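Local coordinates for protein flavodoxin (Bacillus cereus, PDB 6GAQ) that binds flavin mononucleotide and probably serves as a low-potential electron donor to redox enzymes, at residues D49-L54 with E83-A88; K10-Y15 with D57-G62. All blocks are in the same frame, centred on the assembly; numbering follows the deposited sequence.

How the interactions relate
From the N terminus, the chain runs first through 10-15, then 49-54, 57-62 and 83-88. Interaction 2 pairs the first and third of these. It closes a loop that holds helix 21-35 and strand 40-44, and it joins two neighbouring strands of the flavodoxin sheet. Interaction 1 pairs the second and fourth. It closes a loop that holds strand 58-63 and helix 73-81, and it ties together two connecting segments outside the sheet. The two loops cross, because their segments alternate. The contacts also touch: Leu-53 CD1 lies 3.8 Å from Leu-12 CD2, and Leu-53 and Leu-87 both pack on Ile-59.

Interaction 1 (D49-L54 with E83-A88); sequences DAEELL and ENIDLA
Ile-85, Leu-87, Ala-50, Leu-53 and Leu-54 form an apolar contact between two connections of the flavodoxin fold. Segment 49-54 includes 3-10 turns and precedes strand 58-63. Segment 83-88 is irregular and leads from helix 73-81 toward strand 91-98. No hydrogen bond joins the segments.

The apolar contacts have two centres. The first is Ile-85, whose CB points toward the 3-10 segment. Its CG1 lies between the backbone N and the carbonyl carbon (chi1 46°), and CD1 beyond it reaches Ala-50, 4.3 Å from Ala-50 CB. Its other branch, CG2, lies 4.4 Å from Leu-54 CD1. The second centre is Leu-87, which crosses Leu-54 at about a right angle. Leu-87 CD2 sits 3.7 Å from Leu-54 CD2 and 4.2 Å from Leu-53 CB. Leu-53 and Leu-87 also touch Ile-59, so this packing continues to the sheet. Phe-78 of helix 73-81 packs on Ala-50 and Leu-53.

Some contacts are between carbon and oxygen. Ile-85 CD1 lies 3.5 Å from Ala-50 O. Leu-54 CD2 packs against the backbone of Asp-86, 3.3 Å from Asp-86 O. At the exposed margin, the side chains of Glu-51 and Ile-85 pass alongside, running in opposite senses, with Glu-51 OE1 near Ile-85 CG2. These are packing contacts.

Hydrogen bonds lie within the segments or run to outside residues. Ala-50 N donates to an outside partner, Asp-81 OD2, at the C-terminal end of helix 73-81. Within 49-54, Glu-52 N donates to Asp-49 O in the first 3-10 turn. Within 83-88, Asp-86 OD1 accepts from Ala-88 N at 3.2 Å, which makes an Asx turn. The donor comes from above the carboxylate plane, 59° out of it.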
ATOM      1  N   ASP A  49       2.788  -8.388 -12.717  1.00 68.99           N
ATOM      2  CA  ASP A  49       2.214  -9.697 -12.448  1.00 68.88           C
ATOM      3  C   ASP A  49       2.236  -9.967 -10.949  1.00 64.80           C
ATOM      4  O   ASP A  49       3.290  -9.895 -10.309  1.00 55.20           O
ATOM      5  CB  ASP A  49       2.986 -10.777 -13.204  1.00 61.87           C
ATOM      6  CG  ASP A  49       3.130 -10.460 -14.679  1.00 80.42           C
ATOM      7  OD1 ASP A  49       2.232 -10.840 -15.459  1.00 85.44           O
ATOM      8  OD2 ASP A  49       4.136  -9.820 -15.055  1.00 85.45           O
ATOM      9  N   ALA A  50       1.066 -10.276 -10.388  1.00 52.02           N
ATOM     10  CA  ALA A  50       0.925 -10.423  -8.944  1.00 50.88           C
ATOM     11  C   ALA A  50       1.708 -11.600  -8.375  1.00 40.09           C
ATOM     12  O   ALA A  50       1.783 -11.732  -7.149  1.00 63.04           O
ATOM     13  CB  ALA A  50      -0.554 -10.562  -8.575  1.00 58.92           C
ATOM     14  N   GLU A  51       2.288 -12.453  -9.225  1.00 52.13           N
ATOM     15  CA  GLU A  51       3.099 -13.563  -8.736  1.00 59.72           C
ATOM     16  C   GLU A  51       4.349 -13.091  -8.007  1.00 48.12           C
ATOM     17  O   GLU A  51       4.889 -13.833  -7.178  1.00 53.76           O
ATOM     18  CB  GLU A  51       3.500 -14.470  -9.901  1.00 58.25           C
ATOM     19  CG  GLU A  51       2.420 -15.438 -10.350  1.00 61.95           C
ATOM     20  CD  GLU A  51       2.623 -16.832  -9.792  1.00 93.46           C
ATOM     21  OE1 GLU A  51       1.663 -17.632  -9.820  1.00 88.53           O
ATOM     22  OE2 GLU A  51       3.743 -17.129  -9.325  1.00 95.18           O
ATOM     23  N   GLU A  52       4.814 -11.872  -8.292  1.00 41.59           N
ATOM     24  CA  GLU A  52       6.083 -11.392  -7.756  1.00 47.75           C
ATOM     25  C   GLU A  52       6.065 -11.223  -6.241  1.00 53.54           C
ATOM     26  O   GLU A  52       7.136 -11.173  -5.626  1.00 47.93           O
ATOM     27  CB  GLU A  52       6.452 -10.061  -8.415  1.00 38.62           C
ATOM     28  CG  GLU A  52       6.578 -10.126  -9.931  1.00 53.96           C
ATOM     29  CD  GLU A  52       6.630  -8.750 -10.569  1.00 75.95           C
ATOM     30  OE1 GLU A  52       5.806  -8.476 -11.468  1.00 70.97           O
ATOM     31  OE2 GLU A  52       7.493  -7.940 -10.169  1.00 74.11           O
ATOM     32  N   LEU A  53       4.882 -11.137  -5.628  1.00 48.45           N
ATOM     33  CA  LEU A  53       4.794 -10.825  -4.205  1.00 49.12           C
ATOM     34  C   LEU A  53       5.326 -11.942  -3.317  1.00 52.92           C
ATOM     35  O   LEU A  53       5.699 -11.678  -2.170  1.00 54.26           O
ATOM     36  CB  LEU A  53       3.345 -10.515  -3.822  1.00 46.16           C
ATOM     37  CG  LEU A  53       2.840  -9.076  -3.973  1.00 57.69           C
ATOM     38  CD1 LEU A  53       2.854  -8.624  -5.426  1.00 52.90           C
ATOM     39  CD2 LEU A  53       1.444  -8.946  -3.386  1.00 56.18           C
ATOM     40  N   LEU A  54       5.378 -13.177  -3.816  1.00 46.20           N
ATOM     41  CA  LEU A  54       5.732 -14.318  -2.981  1.00 50.96           C
ATOM     42  C   LEU A  54       7.224 -14.413  -2.690  1.00 48.12           C
ATOM     43  O   LEU A  54       7.619 -15.215  -1.836  1.00 51.59           O
ATOM     44  CB  LEU A  54       5.243 -15.605  -3.638  1.00 45.88           C
ATOM     45  CG  LEU A  54       3.780 -15.546  -4.083  1.00 54.10           C
ATOM     46  CD1 LEU A  54       3.373 -16.805  -4.832  1.00 48.56           C
ATOM     47  CD2 LEU A  54       2.890 -15.315  -2.873  1.00 54.45           C
ATOM     48  N   GLU A  83      -6.178 -12.809  -7.453  1.00 55.05           N
ATOM     49  CA  GLU A  83      -7.141 -13.868  -7.154  1.00 63.55           C
ATOM     50  C   GLU A  83      -6.500 -15.250  -7.078  1.00 62.73           C
ATOM     51  O   GLU A  83      -7.031 -16.140  -6.404  1.00 71.46           O
ATOM     52  CB  GLU A  83      -8.252 -13.857  -8.210  1.00 70.69           C
ATOM     53  CG  GLU A  83      -9.357 -14.891  -8.009  1.00 68.70           C
ATOM     54  CD  GLU A  83     -10.170 -14.650  -6.753  1.00 85.46           C
ATOM     55  OE1 GLU A  83     -10.328 -13.474  -6.361  1.00 75.44           O
ATOM     56  OE2 GLU A  83     -10.652 -15.638  -6.156  1.00 80.90           O
ATOM     57  N   ASN A  84      -5.360 -15.448  -7.735  1.00 61.69           N
ATOM     58  CA  ASN A  84      -4.792 -16.778  -7.922  1.00 73.14           C
ATOM     59  C   ASN A  84      -3.414 -16.923  -7.285  1.00 54.01           C
ATOM     60  O   ASN A  84      -2.511 -17.525  -7.869  1.00 50.38           O
ATOM     61  CB  ASN A  84      -4.714 -17.125  -9.407  1.00 66.00           C
ATOM     62  CG  ASN A  84      -6.026 -17.645  -9.953  1.00 96.09           C
ATOM     63  OD1 ASN A  84      -7.036 -17.686  -9.251  1.00 83.29           O
ATOM     64  ND2 ASN A  84      -6.015 -18.057 -11.216  1.00 67.75           N
ATOM     65  N   ILE A  85      -3.226 -16.392  -6.079  1.00 54.14           N
ATOM     66  CA  ILE A  85      -1.975 -16.581  -5.347  1.00 50.51           C
ATOM     67  C   ILE A  85      -2.275 -16.741  -3.864  1.00 44.55           C
ATOM     68  O   ILE A  85      -3.199 -16.118  -3.330  1.00 60.19           O
ATOM     69  CB  ILE A  85      -0.978 -15.422  -5.570  1.00 55.57           C
ATOM     70  CG1 ILE A  85      -1.667 -14.065  -5.435  1.00 64.54           C
ATOM     71  CG2 ILE A  85      -0.281 -15.554  -6.914  1.00 65.66           C
ATOM     72  CD1 ILE A  85      -0.715 -12.959  -5.058  1.00 70.22           C
ATOM     73  N   ASP A  86      -1.476 -17.577  -3.201  1.00 41.45           N
ATOM     74  CA  ASP A  86      -1.589 -17.835  -1.770  1.00 49.43           C
ATOM     75  C   ASP A  86      -0.565 -16.969  -1.046  1.00 53.05           C
ATOM     76  O   ASP A  86       0.644 -17.158  -1.212  1.00 45.35           O
ATOM     77  CB  ASP A  86      -1.368 -19.317  -1.473  1.00 50.52           C
ATOM     78  CG  ASP A  86      -1.648 -19.674  -0.028  1.00 66.12           C
ATOM     79  OD1 ASP A  86      -2.136 -18.802   0.723  1.00 56.29           O
ATOM     80  OD2 ASP A  86      -1.374 -20.829   0.360  1.00 59.03           O
ATOM     81  N   LEU A  87      -1.051 -16.021  -0.243  1.00 55.41           N
ATOM     82  CA  LEU A  87      -0.196 -15.111   0.507  1.00 39.22           C
ATOM     83  C   LEU A  87      -0.050 -15.517   1.969  1.00 44.98           C
ATOM     84  O   LEU A  87       0.250 -14.666   2.814  1.00 51.37           O
ATOM     85  CB  LEU A  87      -0.733 -13.683   0.411  1.00 34.60           C
ATOM     86  CG  LEU A  87      -0.571 -12.979  -0.937  1.00 45.44           C
ATOM     87  CD1 LEU A  87      -1.437 -11.734  -0.995  1.00 36.36           C
ATOM     88  CD2 LEU A  87       0.886 -12.633  -1.191  1.00 33.43           C
ATOM     89  N   ALA A  88      -0.257 -16.793   2.285  1.00 52.07           N
ATOM     90  CA  ALA A  88      -0.135 -17.254   3.662  1.00 54.78           C
ATOM     91  C   ALA A  88       1.292 -17.065   4.163  1.00 40.77           C
ATOM     92  O   ALA A  88       2.254 -17.486   3.513  1.00 59.85           O
ATOM     93  CB  ALA A  88      -0.546 -18.722   3.767  1.00 56.09           C
TER

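Interaction 2 (K10-Y15 with D57-G62); sequences KILIAY and DGIILG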
ATOM      1  N   LYS A  10      12.943  -8.702   0.836  1.00 55.18           N
ATOM      2  CA  LYS A  10      12.255  -8.546   2.112  1.00 45.34           C
ATOM      3  C   LYS A  10      10.892  -7.881   1.967  1.00 47.19           C
ATOM      4  O   LYS A  10       9.864  -8.566   1.970  1.00 59.69           O
ATOM      5  CB  LYS A  10      13.121  -7.749   3.087  1.00 40.88           C
ATOM      6  CG  LYS A  10      13.062  -8.289   4.497  1.00 34.06           C
ATOM      7  CD  LYS A  10      14.149  -7.708   5.366  1.00 32.93           C
ATOM      8  CE  LYS A  10      14.139  -8.377   6.720  1.00 36.26           C
ATOM      9  NZ  LYS A  10      12.750  -8.638   7.193  1.00 47.50           N
ATOM     10  N   ILE A  11      10.865  -6.556   1.859  1.00 35.00           N
ATOM     11  CA  ILE A  11       9.623  -5.791   1.843  1.00 49.34           C
ATOM     12  C   ILE A  11       9.443  -5.157   0.472  1.00 31.19           C
ATOM     13  O   ILE A  11      10.387  -4.593  -0.095  1.00 36.95           O
ATOM     14  CB  ILE A  11       9.604  -4.721   2.953  1.00 48.82           C
ATOM     15  CG1 ILE A  11       9.717  -5.384   4.328  1.00 48.42           C
ATOM     16  CG2 ILE A  11       8.331  -3.891   2.875  1.00 30.91           C
ATOM     17  CD1 ILE A  11       9.577  -4.420   5.487  1.00 38.03           C
ATOM     18  N   LEU A  12       8.226  -5.253  -0.059  1.00 31.63           N
ATOM     19  CA  LEU A  12       7.878  -4.687  -1.355  1.00 36.64           C
ATOM     20  C   LEU A  12       6.805  -3.623  -1.180  1.00 41.69           C
ATOM     21  O   LEU A  12       5.830  -3.823  -0.446  1.00 40.13           O
ATOM     22  CB  LEU A  12       7.384  -5.774  -2.316  1.00 29.71           C
ATOM     23  CG  LEU A  12       6.402  -5.347  -3.411  1.00 33.07           C
ATOM     24  CD1 LEU A  12       7.113  -4.571  -4.510  1.00 38.74           C
ATOM     25  CD2 LEU A  12       5.678  -6.555  -3.984  1.00 34.22           C
ATOM     26  N   ILE A  13       6.988  -2.493  -1.858  1.00 27.33           N
ATOM     27  CA  ILE A  13       6.018  -1.404  -1.864  1.00 32.28           C
ATOM     28  C   ILE A  13       5.517  -1.266  -3.297  1.00 36.98           C
ATOM     29  O   ILE A  13       6.209  -0.707  -4.156  1.00 44.60           O
ATOM     30  CB  ILE A  13       6.614  -0.088  -1.353  1.00 34.37           C
ATOM     31  CG1 ILE A  13       7.140  -0.258   0.073  1.00 33.71           C
ATOM     32  CG2 ILE A  13       5.574   1.022  -1.404  1.00 26.07           C
ATOM     33  CD1 ILE A  13       7.887   0.948   0.591  1.00 28.24           C
ATOM     34  N   ALA A  14       4.319  -1.778  -3.560  1.00 36.13           N
ATOM     35  CA  ALA A  14       3.674  -1.651  -4.860  1.00 33.67           C
ATOM     36  C   ALA A  14       2.584  -0.592  -4.758  1.00 26.87           C
ATOM     37  O   ALA A  14       1.667  -0.718  -3.938  1.00 39.25           O
ATOM     38  CB  ALA A  14       3.090  -2.988  -5.319  1.00 23.27           C
ATOM     39  N   TYR A  15       2.684   0.449  -5.581  1.00 25.68           N
ATOM     40  CA  TYR A  15       1.790   1.592  -5.479  1.00 36.59           C
ATOM     41  C   TYR A  15       1.192   1.935  -6.836  1.00 30.04           C
ATOM     42  O   TYR A  15       1.813   1.727  -7.882  1.00 34.26           O
ATOM     43  CB  TYR A  15       2.515   2.823  -4.904  1.00 33.12           C
ATOM     44  CG  TYR A  15       3.524   3.454  -5.838  1.00 29.84           C
ATOM     45  CD1 TYR A  15       3.164   4.497  -6.684  1.00 40.37           C
ATOM     46  CD2 TYR A  15       4.841   3.014  -5.867  1.00 30.65           C
ATOM     47  CE1 TYR A  15       4.084   5.076  -7.538  1.00 32.27           C
ATOM     48  CE2 TYR A  15       5.769   3.588  -6.716  1.00 26.18           C
ATOM     49  CZ  TYR A  15       5.385   4.619  -7.549  1.00 35.65           C
ATOM     50  OH  TYR A  15       6.303   5.194  -8.397  1.00 38.86           O
ATOM     51  N   ASP A  57       9.115 -11.093   2.172  1.00 49.70           N
ATOM     52  CA  ASP A  57       8.594 -11.375   3.503  1.00 48.97           C
ATOM     53  C   ASP A  57       7.497 -10.401   3.905  1.00 48.89           C
ATOM     54  O   ASP A  57       6.567 -10.784   4.624  1.00 54.16           O
ATOM     55  CB  ASP A  57       9.724 -11.331   4.536  1.00 39.02           C
ATOM     56  CG  ASP A  57      10.958 -12.088   4.085  1.00 52.57           C
ATOM     57  OD1 ASP A  57      11.922 -11.438   3.627  1.00 56.15           O
ATOM     58  OD2 ASP A  57      10.965 -13.332   4.191  1.00 61.91           O
ATOM     59  N   GLY A  58       7.588  -9.156   3.456  1.00 47.65           N
ATOM     60  CA  GLY A  58       6.542  -8.182   3.688  1.00 25.48           C
ATOM     61  C   GLY A  58       6.146  -7.507   2.396  1.00 31.45           C
ATOM     62  O   GLY A  58       6.944  -7.369   1.468  1.00 33.87           O
ATOM     63  N   ILE A  59       4.882  -7.092   2.335  1.00 36.88           N
ATOM     64  CA  ILE A  59       4.320  -6.456   1.149  1.00 34.79           C
ATOM     65  C   ILE A  59       3.426  -5.308   1.594  1.00 40.90           C
ATOM     66  O   ILE A  59       2.518  -5.503   2.407  1.00 42.20           O
ATOM     67  CB  ILE A  59       3.517  -7.449   0.284  1.00 40.27           C
ATOM     68  CG1 ILE A  59       4.420  -8.566  -0.241  1.00 36.08           C
ATOM     69  CG2 ILE A  59       2.839  -6.720  -0.866  1.00 34.03           C
ATOM     70  CD1 ILE A  59       3.774  -9.931  -0.214  1.00 35.81           C
ATOM     71  N   ILE A  60       3.673  -4.116   1.061  1.00 31.38           N
ATOM     72  CA  ILE A  60       2.867  -2.939   1.364  1.00 43.81           C
ATOM     73  C   ILE A  60       2.277  -2.431   0.058  1.00 32.61           C
ATOM     74  O   ILE A  60       3.011  -1.964  -0.823  1.00 36.47           O
ATOM     75  CB  ILE A  60       3.681  -1.843   2.064  1.00 42.25           C
ATOM     76  CG1 ILE A  60       4.360  -2.395   3.317  1.00 39.56           C
ATOM     77  CG2 ILE A  60       2.783  -0.673   2.430  1.00 32.17           C
ATOM     78  CD1 ILE A  60       5.105  -1.344   4.113  1.00 35.65           C
ATOM     79  N   LEU A  61       0.959  -2.520  -0.073  1.00 35.00           N
ATOM     80  CA  LEU A  61       0.265  -2.008  -1.243  1.00 36.25           C
ATOM     81  C   LEU A  61      -0.201  -0.580  -0.994  1.00 34.42           C
ATOM     82  O   LEU A  61      -0.440  -0.170   0.145  1.00 48.29           O
ATOM     83  CB  LEU A  61      -0.932  -2.892  -1.602  1.00 33.86           C
ATOM     84  CG  LEU A  61      -0.660  -4.380  -1.831  1.00 43.94           C
ATOM     85  CD1 LEU A  61      -1.916  -5.080  -2.326  1.00 24.15           C
ATOM     86  CD2 LEU A  61       0.487  -4.577  -2.810  1.00 32.58           C
ATOM     87  N   GLY A  62      -0.328   0.178  -2.079  1.00 29.40           N
ATOM     88  CA  GLY A  62      -0.789   1.549  -1.995  1.00 33.01           C
ATOM     89  C   GLY A  62      -1.524   1.982  -3.243  1.00 37.55           C
ATOM     90  O   GLY A  62      -1.099   1.667  -4.358  1.00 39.28           O
TER
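The flat groups of Tyr-15 and Asp-57 lie at opposite ends of this strand pair. Tyr-15 touches Gly-62 O through CB, at 3.8 Å. Its ring extends beyond 57-62; the Tyr-15 side chain touches Leu-42, Glu-44 and Glu-23. The side chains of Asp-57 and Lys-10 cross at a slant, with OD1 of Asp-57 3.5 Å from CG of Lys-10. Lys-10 NZ is 4.6 Å from Asp-57 OD1. That is not a salt bridge, though the opposite charges may attract.

Between these ends, strands 11-16 and 58-63 pair in parallel inside the five-stranded flavodoxin sheet, with strand order 2-1-3-4-5 and 58-63 as its middle strand. The short segments run at 14° to each other. Ile-11, Ile-13, Tyr-15 and Ile-60 point to one face of the sheet, where helix 21-35 packs. There Ile-11 CG2 meets Ile-60 CG1. Leu-12, Ala-14, Ile-59 and Leu-61 point to the other face. Leu-61 CD2 reaches 3.9 Å from Ala-14 CB, and Leu-12 CD2 meets Ile-59 CG2.

The backbone ladder uses Lys-10 O, then Leu-12 and Ala-14, on one side and Gly-58, Ile-60 and Gly-62 on the other. Leu-12 N donates to Gly-58 O, Ala-14 N to Ile-60 O and Gly-62 N to Ala-14 O. Ile-11, Ile-13 and Tyr-15 bond in turn to the 40-44 side, so strand 11-16 is held along both edges. It leads directly to Ser-17, Met-18 and Ser-19, which bind FMN.

At the start of the ladder, Lys-10 O accepts a nearly straight bond from Gly-58 N (2.8 Å, 174°) and a weak one from Asp-57 N. Midway, Ile-60 N meets Leu-12 O at 2.6 Å, with a C=O...N angle of 176°.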